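Local coordinates for protein alternansucrase (Leuconostoc mesenteroides, PDB 6HVG) that is a large, calcium-binding member of glycoside hydrolase family 70, with a parallel beta/alpha barrel and repeats of the choline-binding type, at residues 597-602 / 1114-1119; 603-606 / 610-613; 1054-1057 / 1061-1064; 1210-1215 / 1234-1239. All coordinates share one frame; numbering follows the deposited sequence.

From the N terminus, helix 587-601 supplies the first half of contact 1, which stays open for 511 residues until the 1114-1119 loop returns to the helix. Two short closures fall within that span and do not cross each other. Contact 2 folds helix 603-608 back on the turn before strand 617-620, and contact 3 closes the bend that leads from strand 1045-1047 into helix 1063-1075. Contact 4 follows contact 1 in series, joining helix 1212-1218 to the loop before strand 1248-1252. Phe603 of contact 2 packs on Leu1118 of contact 1, while Phe1211 of contact 4 reaches both His598 and Ile606. Contact 3 stands apart, its nearest atoms about 6 Å from contact 1.

Contact 1 (597-602 / 1114-1119); sequences LHYLMN and DRYDLG
One face of the Tyr599 ring is covered by the edge of the Tyr1116 ring, whose CD2 stands over the centre of the Tyr599 ring, while Leu1118 CD1 lies at the edge of Tyr599, in its plane. The two rings form a T-shaped pair, with centroids 4.7 Å apart and planes at 66°. Tyr599 reaches across from its helix because its CG is anti to the backbone N (chi1 171°), which carries the phenol out to the 1114-1119 loop. There Tyr599 OH gives a weak hydrogen bond of 2.7 Å to the backbone Tyr1116 O. Leu1118 CD1 sits 3.7 Å from Tyr599 CE2, and its other methyl, CD2, meets Leu600 CD2 at 4.2 Å, the two leucines crossing at about a right angle. The phenol of Tyr1116 turns back to the same helix, where its OH bonds Glu592 and Asn595. In the loop, Asp1114 and Asp1117 each form an Asx turn, and Asp1117 also pairs with Arg1089. All four touching residues are buried. Since Leu600 also packs on Trp1156 of barrel strand 1151-1156, the contact fixes a long loop to a helix lying against the eight-stranded parallel barrel, the fold of the family 70 catalytic core.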
loop_
_atom_site.group_PDB
_atom_site.type_symbol
_atom_site.label_atom_id
_atom_site.label_comp_id
_atom_site.label_asym_id
_atom_site.label_seq_id
_atom_site.Cartn_x
_atom_site.Cartn_y
_atom_site.Cartn_z
ATOM N N LEU A 597 17.291 -21.129 9.240
ATOM C CA LEU A 597 18.344 -20.934 8.238
ATOM C C LEU A 597 19.183 -22.175 8.069
ATOM O O LEU A 597 19.520 -22.538 6.957
ATOM C CB LEU A 597 19.244 -19.776 8.622
ATOM C CG LEU A 597 20.418 -19.489 7.700
ATOM C CD1 LEU A 597 19.949 -19.154 6.288
ATOM C CD2 LEU A 597 21.242 -18.362 8.295
ATOM N N HIS A 598 19.529 -22.826 9.164
ATOM C CA HIS A 598 20.268 -24.081 9.093
ATOM C C HIS A 598 19.430 -25.096 8.363
ATOM O O HIS A 598 19.928 -25.794 7.479
ATOM C CB HIS A 598 20.593 -24.584 10.486
ATOM C CG HIS A 598 21.338 -25.879 10.508
ATOM N ND1 HIS A 598 22.715 -25.947 10.440
ATOM C CD2 HIS A 598 20.902 -27.150 10.652
ATOM C CE1 HIS A 598 23.092 -27.209 10.518
ATOM N NE2 HIS A 598 22.011 -27.959 10.651
ATOM N N TYR A 599 18.151 -25.164 8.718
ATOM C CA TYR A 599 17.224 -26.124 8.122
ATOM C C TYR A 599 17.157 -25.983 6.603
ATOM O O TYR A 599 17.103 -26.990 5.894
ATOM C CB TYR A 599 15.847 -25.960 8.741
ATOM C CG TYR A 599 14.722 -26.732 8.102
ATOM C CD1 TYR A 599 14.462 -28.033 8.461
ATOM C CD2 TYR A 599 13.882 -26.135 7.181
ATOM C CE1 TYR A 599 13.388 -28.724 7.925
ATOM C CE2 TYR A 599 12.805 -26.811 6.642
ATOM C CZ TYR A 599 12.563 -28.101 7.019
ATOM O OH TYR A 599 11.502 -28.803 6.481
ATOM N N LEU A 600 17.192 -24.754 6.104
ATOM C CA LEU A 600 17.138 -24.531 4.657
ATOM C C LEU A 600 18.456 -24.906 3.986
ATOM O O LEU A 600 18.452 -25.545 2.935
ATOM C CB LEU A 600 16.762 -23.079 4.334
ATOM C CG LEU A 600 15.356 -22.655 4.775
ATOM C CD1 LEU A 600 15.225 -21.151 4.818
ATOM C CD2 LEU A 600 14.262 -23.251 3.892
ATOM N N MET A 601 19.579 -24.528 4.598
ATOM C CA MET A 601 20.905 -24.822 4.034
ATOM C C MET A 601 21.293 -26.290 4.174
ATOM O O MET A 601 22.238 -26.735 3.540
ATOM C CB MET A 601 21.983 -23.960 4.687
ATOM C CG MET A 601 21.816 -22.457 4.519
ATOM S SD MET A 601 21.874 -21.907 2.807
ATOM C CE MET A 601 20.109 -21.806 2.523
ATOM N N ASN A 602 20.562 -27.034 4.998
ATOM C CA ASN A 602 20.695 -28.489 5.056
ATOM C C ASN A 602 19.381 -29.203 4.748
ATOM O O ASN A 602 19.123 -30.272 5.303
ATOM C CB ASN A 602 21.206 -28.885 6.447
ATOM C CG ASN A 602 22.596 -28.361 6.714
ATOM O OD1 ASN A 602 23.595 -29.025 6.413
ATOM N ND2 ASN A 602 22.672 -27.152 7.254
ATOM N N ASP A 1114 3.201 -22.297 8.051
ATOM C CA ASP A 1114 4.240 -23.174 8.586
ATOM C C ASP A 1114 5.552 -22.931 7.852
ATOM O O ASP A 1114 5.665 -23.171 6.646
ATOM C CB ASP A 1114 3.805 -24.622 8.407
ATOM C CG ASP A 1114 4.626 -25.603 9.221
ATOM O OD1 ASP A 1114 5.732 -25.250 9.684
ATOM O OD2 ASP A 1114 4.143 -26.725 9.433
ATOM N N ARG A 1115 6.552 -22.434 8.569
ATOM C CA ARG A 1115 7.817 -22.058 7.917
ATOM C C ARG A 1115 8.620 -23.274 7.451
ATOM O O ARG A 1115 9.465 -23.148 6.561
ATOM C CB ARG A 1115 8.683 -21.239 8.850
ATOM C CG ARG A 1115 7.954 -20.080 9.487
ATOM C CD ARG A 1115 8.888 -19.046 10.059
ATOM N NE ARG A 1115 9.788 -19.641 11.009
ATOM C CZ ARG A 1115 10.851 -19.020 11.485
ATOM N NH1 ARG A 1115 11.129 -17.775 11.117
ATOM N NH2 ARG A 1115 11.632 -19.653 12.345
ATOM N N TYR A 1116 8.381 -24.439 8.052
ATOM C CA TYR A 1116 9.171 -25.613 7.766
ATOM C C TYR A 1116 8.497 -26.608 6.817
ATOM O O TYR A 1116 9.135 -27.585 6.409
ATOM C CB TYR A 1116 9.517 -26.318 9.061
ATOM C CG TYR A 1116 10.484 -25.566 9.931
ATOM C CD1 TYR A 1116 10.042 -24.577 10.785
ATOM C CD2 TYR A 1116 11.836 -25.886 9.935
ATOM C CE1 TYR A 1116 10.918 -23.893 11.603
ATOM C CE2 TYR A 1116 12.725 -25.216 10.753
ATOM C CZ TYR A 1116 12.256 -24.217 11.587
ATOM O OH TYR A 1116 13.146 -23.544 12.387
ATOM N N ASP A 1117 7.225 -26.390 6.482
ATOM C CA ASP A 1117 6.512 -27.246 5.529
ATOM C C ASP A 1117 6.781 -26.748 4.116
ATOM O O ASP A 1117 6.211 -25.743 3.675
ATOM C CB ASP A 1117 5.017 -27.217 5.817
ATOM C CG ASP A 1117 4.233 -28.226 5.012
ATOM O OD1 ASP A 1117 4.763 -28.759 4.038
ATOM O OD2 ASP A 1117 3.056 -28.475 5.337
ATOM N N LEU A 1118 7.642 -27.467 3.392
ATOM C CA LEU A 1118 7.998 -27.120 2.011
ATOM C C LEU A 1118 7.346 -28.060 0.963
ATOM O O LEU A 1118 7.798 -28.149 -0.182
ATOM C CB LEU A 1118 9.516 -27.120 1.870
ATOM C CG LEU A 1118 10.214 -25.866 2.454
ATOM C CD1 LEU A 1118 10.383 -25.942 3.961
ATOM C CD2 LEU A 1118 11.565 -25.621 1.799
ATOM N N GLY A 1119 6.261 -28.721 1.359
ATOM C CA GLY A 1119 5.492 -29.557 0.451
ATOM C C GLY A 1119 5.337 -31.006 0.898
ATOM O O GLY A 1119 5.101 -31.878 0.068
#

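Contact 2 (603-606 / 610-613); sequences FGSI and NDNA
Asn610, Asp611 and Ala613 meet the start of helix 603-608 through a type I beta turn, 610-613, that doubles back on the helix before strand 617-620. At Asn610 the backbone N donates to Gly604 O, 3.1 Å away; the bond is nearly straight at the hydrogen (172°), although the donor lies well above the carbonyl plane. The Asn610 side chain faces its own turn: OD1 accepts from Asn612 N at 3.0 Å, an Asx turn laid over the beta turn. Asp611 points away from the helix at CB, yet with CG beside its backbone N (chi1 -72°) the carboxylate curls back toward Ser605. The exposed Asn612 bridges outward, its carbonyl O bonding His1146 of helix 1135-1147. Ala613 closes the turn, its N bonded to Asn610 O, and packs CB 3.9 Å from Gly604 CA. Having no side chain, Gly604 lets the turn come in close, its CA 4.3 Å from Ala613 CA. On the helix side, Ser605 OG has a second partner in Asn614 ND2, so both its bonds hold the turn and the residue just after it. The first of them runs 2.9 Å from Ser605 OG to Asp611 OD1, which it meets from above the carboxylate plane.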
loop_
_atom_site.group_PDB
_atom_site.type_symbol
_atom_site.label_atom_id
_atom_site.label_comp_id
_atom_site.label_asym_id
_atom_site.label_seq_id
_atom_site.Cartn_x
_atom_site.Cartn_y
_atom_site.Cartn_z
ATOM N N PHE A 603 18.535 -28.601 3.908
ATOM C CA PHE A 603 17.193 -29.140 3.709
ATOM C C PHE A 603 17.254 -30.577 3.280
ATOM O O PHE A 603 16.601 -31.433 3.872
ATOM C CB PHE A 603 16.390 -28.324 2.708
ATOM C CG PHE A 603 14.981 -28.817 2.519
ATOM C CD1 PHE A 603 14.081 -28.767 3.565
ATOM C CD2 PHE A 603 14.547 -29.313 1.298
ATOM C CE1 PHE A 603 12.774 -29.225 3.400
ATOM C CE2 PHE A 603 13.246 -29.764 1.128
ATOM C CZ PHE A 603 12.358 -29.723 2.179
ATOM N N GLY A 604 18.077 -30.852 2.278
ATOM C CA GLY A 604 18.234 -32.203 1.729
ATOM C C GLY A 604 18.765 -33.250 2.698
ATOM O O GLY A 604 18.267 -34.364 2.735
ATOM N N SER A 605 19.786 -32.890 3.475
ATOM C CA SER A 605 20.374 -33.786 4.472
ATOM C C SER A 605 19.354 -34.213 5.528
ATOM O O SER A 605 19.286 -35.384 5.898
ATOM C CB SER A 605 21.558 -33.115 5.167
ATOM O OG SER A 605 22.528 -32.662 4.238
ATOM N N ILE A 606 18.564 -33.249 5.997
ATOM C CA ILE A 606 17.616 -33.454 7.085
ATOM C C ILE A 606 16.359 -34.189 6.642
ATOM O O ILE A 606 15.909 -35.103 7.316
ATOM C CB ILE A 606 17.227 -32.102 7.696
ATOM C CG1 ILE A 606 18.444 -31.494 8.394
ATOM C CG2 ILE A 606 16.074 -32.246 8.674
ATOM C CD1 ILE A 606 18.374 -29.997 8.568
ATOM N N ASN A 610 19.926 -36.700 1.688
ATOM C CA ASN A 610 20.489 -36.455 0.375
ATOM C C ASN A 610 21.382 -35.199 0.425
ATOM O O ASN A 610 20.916 -34.082 0.202
ATOM C CB ASN A 610 19.372 -36.300 -0.672
ATOM C CG ASN A 610 19.913 -36.128 -2.093
ATOM O OD1 ASN A 610 21.106 -35.939 -2.292
ATOM N ND2 ASN A 610 19.030 -36.128 -3.066
ATOM N N ASP A 611 22.670 -35.382 0.686
ATOM C CA ASP A 611 23.603 -34.251 0.804
ATOM C C ASP A 611 23.786 -33.419 -0.474
ATOM O O ASP A 611 24.476 -32.387 -0.442
ATOM C CB ASP A 611 24.967 -34.738 1.304
ATOM C CG ASP A 611 24.951 -35.133 2.779
ATOM O OD1 ASP A 611 23.876 -35.096 3.426
ATOM O OD2 ASP A 611 26.038 -35.480 3.286
ATOM N N ASN A 612 23.163 -33.844 -1.577
ATOM C CA ASN A 612 23.153 -33.045 -2.797
ATOM C C ASN A 612 21.852 -32.301 -3.076
ATOM O O ASN A 612 21.693 -31.684 -4.124
ATOM C CB ASN A 612 23.505 -33.928 -3.985
ATOM C CG ASN A 612 24.996 -34.033 -4.197
ATOM O OD1 ASN A 612 25.622 -35.024 -3.794
ATOM N ND2 ASN A 612 25.585 -33.005 -4.839
ATOM N N ALA A 613 20.925 -32.343 -2.133
ATOM C CA ALA A 613 19.654 -31.659 -2.293
ATOM C C ALA A 613 19.528 -30.472 -1.329
ATOM O O ALA A 613 18.441 -30.200 -0.824
ATOM C CB ALA A 613 18.525 -32.664 -2.103
#

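Contact 3 (1054-1057 / 1061-1064); sequences AMPT and QSTN
Pro1056 and Ser1062 have the nearest CA atoms of the two segments, 5.3 Å apart, where the chain bends sharply before entering helix 1063-1075. This is the loop of a beta-alpha-beta crossover of the barrel: it leaves strand 1045-1047, and the helix it enters leads on to the neighbouring parallel strand 1081-1083. Within the bend the pyrrolidine ring of Pro1056 faces the serine, with CB and CG each 3.7 Å from Ser1062 OG. That hydroxyl finds its polar partner in Pro1059 O, inside the turn; although Ser1062 occupies the N-cap position, its side chain makes no capping bond. At the more exposed end of the bend, Thr1057 and Gln1061 join through hydroxyl and amide oxygen. Thr1057 OG1 is placed between the backbone N and the carbonyl carbon (chi1 53°), and the glutamine, extended beyond CG, crosses it obliquely to bring its amide oxygen to the hydroxyl. Gln1061 OE1 also accepts from Ser1058 OG, its stronger partner, so two hydroxyls of the same turn grip one amide oxygen. Farther along, Thr1063 OG1 is bonded by Gln1053 and Asn1064 ND2 reaches Gln1087, tying the first helical residues to loops on both sides in sequence. The bond across the bend spans 2.6 Å from Thr1057 OG1 to Gln1061 OE1, with the hydroxyl above the carbonyl plane and well off the C=O direction (109°).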
loop_
_atom_site.group_PDB
_atom_site.type_symbol
_atom_site.label_atom_id
_atom_site.label_comp_id
_atom_site.label_asym_id
_atom_site.label_seq_id
_atom_site.Cartn_x
_atom_site.Cartn_y
_atom_site.Cartn_z
ATOM N N ALA A 1054 -0.123 -19.500 -12.646
ATOM C CA ALA A 1054 -1.284 -20.298 -12.286
ATOM C C ALA A 1054 -0.882 -21.515 -11.447
ATOM O O ALA A 1054 0.281 -21.913 -11.415
ATOM C CB ALA A 1054 -1.995 -20.756 -13.544
ATOM N N MET A 1055 -1.848 -22.092 -10.743
ATOM C CA MET A 1055 -1.610 -23.321 -9.995
ATOM C C MET A 1055 -1.375 -24.425 -11.019
ATOM O O MET A 1055 -1.966 -24.387 -12.086
ATOM C CB MET A 1055 -2.805 -23.668 -9.113
ATOM C CG MET A 1055 -3.080 -22.660 -8.006
ATOM S SD MET A 1055 -1.828 -22.617 -6.713
ATOM C CE MET A 1055 -2.034 -24.258 -5.986
ATOM N N PRO A 1056 -0.502 -25.402 -10.706
ATOM C CA PRO A 1056 -0.292 -26.521 -11.618
ATOM C C PRO A 1056 -1.583 -27.265 -11.968
ATOM O O PRO A 1056 -2.343 -27.668 -11.078
ATOM C CB PRO A 1056 0.645 -27.449 -10.836
ATOM C CG PRO A 1056 1.314 -26.597 -9.840
ATOM C CD PRO A 1056 0.382 -25.469 -9.528
ATOM N N THR A 1057 -1.828 -27.445 -13.261
ATOM C CA THR A 1057 -2.982 -28.218 -13.712
ATOM C C THR A 1057 -2.758 -29.700 -13.424
ATOM O O THR A 1057 -3.714 -30.437 -13.218
ATOM C CB THR A 1057 -3.293 -27.985 -15.209
ATOM O OG1 THR A 1057 -2.117 -28.206 -15.975
ATOM C CG2 THR A 1057 -3.789 -26.559 -15.450
ATOM N N GLN A 1061 3.463 -30.750 -14.371
ATOM C CA GLN A 1061 3.753 -29.365 -14.798
ATOM C C GLN A 1061 4.086 -28.412 -13.636
ATOM O O GLN A 1061 4.125 -27.191 -13.812
ATOM C CB GLN A 1061 2.567 -28.794 -15.565
ATOM C CG GLN A 1061 2.083 -29.649 -16.719
ATOM C CD GLN A 1061 0.684 -29.269 -17.165
ATOM O OE1 GLN A 1061 -0.301 -29.903 -16.768
ATOM N NE2 GLN A 1061 0.584 -28.219 -17.974
ATOM N N SER A 1062 4.312 -28.968 -12.448
ATOM C CA SER A 1062 4.727 -28.174 -11.322
ATOM C C SER A 1062 6.134 -27.636 -11.569
ATOM O O SER A 1062 7.013 -28.356 -12.043
ATOM C CB SER A 1062 4.725 -29.011 -10.063
ATOM O OG SER A 1062 3.468 -29.595 -9.886
ATOM N N THR A 1063 6.329 -26.379 -11.193
ATOM C CA THR A 1063 7.568 -25.659 -11.407
ATOM C C THR A 1063 8.824 -26.494 -11.165
ATOM O O THR A 1063 9.685 -26.576 -12.023
ATOM C CB THR A 1063 7.583 -24.387 -10.527
ATOM O OG1 THR A 1063 6.595 -23.465 -11.008
ATOM C CG2 THR A 1063 8.929 -23.692 -10.551
ATOM N N ASN A 1064 8.924 -27.119 -9.999
ATOM C CA ASN A 1064 10.155 -27.806 -9.596
ATOM C C ASN A 1064 10.420 -29.116 -10.359
ATOM O O ASN A 1064 11.574 -29.542 -10.498
ATOM C CB ASN A 1064 10.152 -28.049 -8.081
ATOM C CG ASN A 1064 10.248 -26.761 -7.275
ATOM O OD1 ASN A 1064 10.563 -25.686 -7.801
ATOM N ND2 ASN A 1064 9.978 -26.866 -5.977
#

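Contact 4 (1210-1215 / 1234-1239); sequences EFLDKL and IDASTK
Lys1239 reaches Asp1213 by a bent route. From CB the chain first runs with CG beside the backbone N, then folds at chi2 (94°), which swings the later carbons toward helix 1212-1218. CE comes to 3.6 Å from Asp1213 OD1, passing the carboxylate obliquely, and NZ completes a salt bridge with the same oxygen at 2.9 Å. The ammonium approaches on the syn side of Asp1213 OD1, close to the carboxylate plane. The same NZ donates to its own loop, to Ala1236 O, also at 2.9 Å and almost along the C=O axis. One ammonium thus links the loop to itself and to the helix. Asp1213 OD1 is shared with Arg1216, one turn on, so two positive groups probably stabilise its charge. Next to these polar groups is an apolar contact: the CB of Ala1236 rests against Leu1212, 3.8 Å from CD1 and 3.9 Å from CB. Ala1236 lies at the middle of an Asx turn, in which Asp1235 OD1 accepts from Ser1237 N; Ser1237 OG adds a second bond to the same oxygen. Phe1223 of helix 1220-1224 packs on both Leu1212 and Ala1236, while Leu1212 also touches Asn595 of helix 587-601, so the contact lies among three helices, ahead of strand 1248-1252.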
loop_
_atom_site.group_PDB
_atom_site.type_symbol
_atom_site.label_atom_id
_atom_site.label_comp_id
_atom_site.label_asym_id
_atom_site.label_seq_id
_atom_site.Cartn_x
_atom_site.Cartn_y
_atom_site.Cartn_z
ATOM N N GLU A 1210 15.420 -27.502 16.873
ATOM C CA GLU A 1210 16.053 -28.828 16.974
ATOM C C GLU A 1210 17.545 -28.879 16.644
ATOM O O GLU A 1210 18.249 -29.738 17.141
ATOM C CB GLU A 1210 15.311 -29.825 16.067
ATOM C CG GLU A 1210 13.907 -30.193 16.548
ATOM C CD GLU A 1210 13.901 -31.079 17.777
ATOM O OE1 GLU A 1210 14.536 -32.154 17.744
ATOM O OE2 GLU A 1210 13.266 -30.686 18.772
ATOM N N PHE A 1211 18.018 -27.966 15.806
ATOM C CA PHE A 1211 19.392 -27.983 15.307
ATOM C C PHE A 1211 20.350 -27.102 16.106
ATOM O O PHE A 1211 21.564 -27.133 15.874
ATOM C CB PHE A 1211 19.404 -27.600 13.809
ATOM C CG PHE A 1211 18.365 -28.334 13.006
ATOM C CD1 PHE A 1211 18.476 -29.702 12.793
ATOM C CD2 PHE A 1211 17.244 -27.679 12.519
ATOM C CE1 PHE A 1211 17.501 -30.392 12.091
ATOM C CE2 PHE A 1211 16.264 -28.362 11.815
ATOM C CZ PHE A 1211 16.394 -29.719 11.597
ATOM N N LEU A 1212 19.817 -26.332 17.047
ATOM C CA LEU A 1212 20.603 -25.341 17.781
ATOM C C LEU A 1212 21.621 -25.941 18.738
ATOM O O LEU A 1212 22.728 -25.419 18.885
ATOM C CB LEU A 1212 19.679 -24.424 18.584
ATOM C CG LEU A 1212 18.744 -23.516 17.777
ATOM C CD1 LEU A 1212 17.697 -22.891 18.681
ATOM C CD2 LEU A 1212 19.506 -22.431 17.040
ATOM N N ASP A 1213 21.242 -27.017 19.412
ATOM C CA ASP A 1213 22.130 -27.633 20.378
ATOM C C ASP A 1213 23.351 -28.246 19.700
ATOM O O ASP A 1213 24.471 -28.082 20.181
ATOM C CB ASP A 1213 21.367 -28.681 21.213
ATOM C CG ASP A 1213 20.300 -28.056 22.114
ATOM O OD1 ASP A 1213 20.356 -26.833 22.361
ATOM O OD2 ASP A 1213 19.420 -28.792 22.592
ATOM N N LYS A 1214 23.144 -28.958 18.599
ATOM C CA LYS A 1214 24.266 -29.458 17.795
ATOM C C LYS A 1214 25.163 -28.311 17.318
ATOM O O LYS A 1214 26.382 -28.441 17.297
ATOM C CB LYS A 1214 23.748 -30.235 16.578
ATOM C CG LYS A 1214 24.816 -30.991 15.793
ATOM C CD LYS A 1214 25.243 -32.257 16.533
ATOM C CE LYS A 1214 26.744 -32.530 16.451
ATOM N NZ LYS A 1214 27.240 -33.342 17.595
ATOM N N LEU A 1215 24.543 -27.198 16.923
ATOM C CA LEU A 1215 25.263 -26.016 16.455
ATOM C C LEU A 1215 26.050 -25.301 17.559
ATOM O O LEU A 1215 27.131 -24.784 17.291
ATOM C CB LEU A 1215 24.313 -25.030 15.774
ATOM C CG LEU A 1215 23.839 -25.368 14.361
ATOM C CD1 LEU A 1215 22.759 -24.396 13.924
ATOM C CD2 LEU A 1215 24.962 -25.330 13.343
ATOM N N ILE A 1234 22.494 -14.184 20.768
ATOM C CA ILE A 1234 21.302 -14.987 20.533
ATOM C C ILE A 1234 21.148 -16.015 21.648
ATOM O O ILE A 1234 22.137 -16.444 22.281
ATOM C CB ILE A 1234 21.306 -15.694 19.156
ATOM C CG1 ILE A 1234 22.450 -16.699 19.043
ATOM C CG2 ILE A 1234 21.400 -14.676 18.017
ATOM C CD1 ILE A 1234 22.315 -17.612 17.844
ATOM N N ASP A 1235 19.899 -16.392 21.893
ATOM C CA ASP A 1235 19.560 -17.223 23.023
ATOM C C ASP A 1235 18.883 -18.497 22.536
ATOM O O ASP A 1235 17.707 -18.492 22.206
ATOM C CB ASP A 1235 18.664 -16.424 23.989
ATOM C CG ASP A 1235 18.302 -17.188 25.246
ATOM O OD1 ASP A 1235 18.774 -18.340 25.427
ATOM O OD2 ASP A 1235 17.515 -16.628 26.051
ATOM N N ALA A 1236 19.646 -19.582 22.487
ATOM C CA ALA A 1236 19.104 -20.904 22.182
ATOM C C ALA A 1236 18.641 -21.673 23.433
ATOM O O ALA A 1236 18.275 -22.850 23.336
ATOM C CB ALA A 1236 20.135 -21.724 21.405
ATOM N N SER A 1237 18.650 -21.024 24.599
ATOM C CA SER A 1237 18.222 -21.683 25.843
ATOM C C SER A 1237 16.700 -21.941 25.857
ATOM O O SER A 1237 16.203 -22.741 26.648
ATOM C CB SER A 1237 18.646 -20.863 27.064
ATOM O OG SER A 1237 17.748 -19.790 27.294
ATOM N N THR A 1238 15.972 -21.259 24.974
ATOM C CA THR A 1238 14.533 -21.446 24.805
ATOM C C THR A 1238 14.236 -21.746 23.327
ATOM O O THR A 1238 14.716 -21.046 22.432
ATOM C CB THR A 1238 13.805 -20.169 25.251
ATOM O OG1 THR A 1238 14.339 -19.744 26.519
ATOM C CG2 THR A 1238 12.325 -20.390 25.375
ATOM N N LYS A 1239 13.457 -22.791 23.074
ATOM C CA LYS A 1239 13.142 -23.210 21.708
ATOM C C LYS A 1239 11.709 -22.810 21.353
ATOM O O LYS A 1239 10.842 -22.855 22.213
ATOM C CB LYS A 1239 13.299 -24.728 21.552
ATOM C CG LYS A 1239 14.700 -25.200 21.237
ATOM C CD LYS A 1239 15.472 -25.597 22.473
ATOM C CE LYS A 1239 16.900 -25.981 22.129
ATOM N NZ LYS A 1239 17.794 -25.712 23.285
#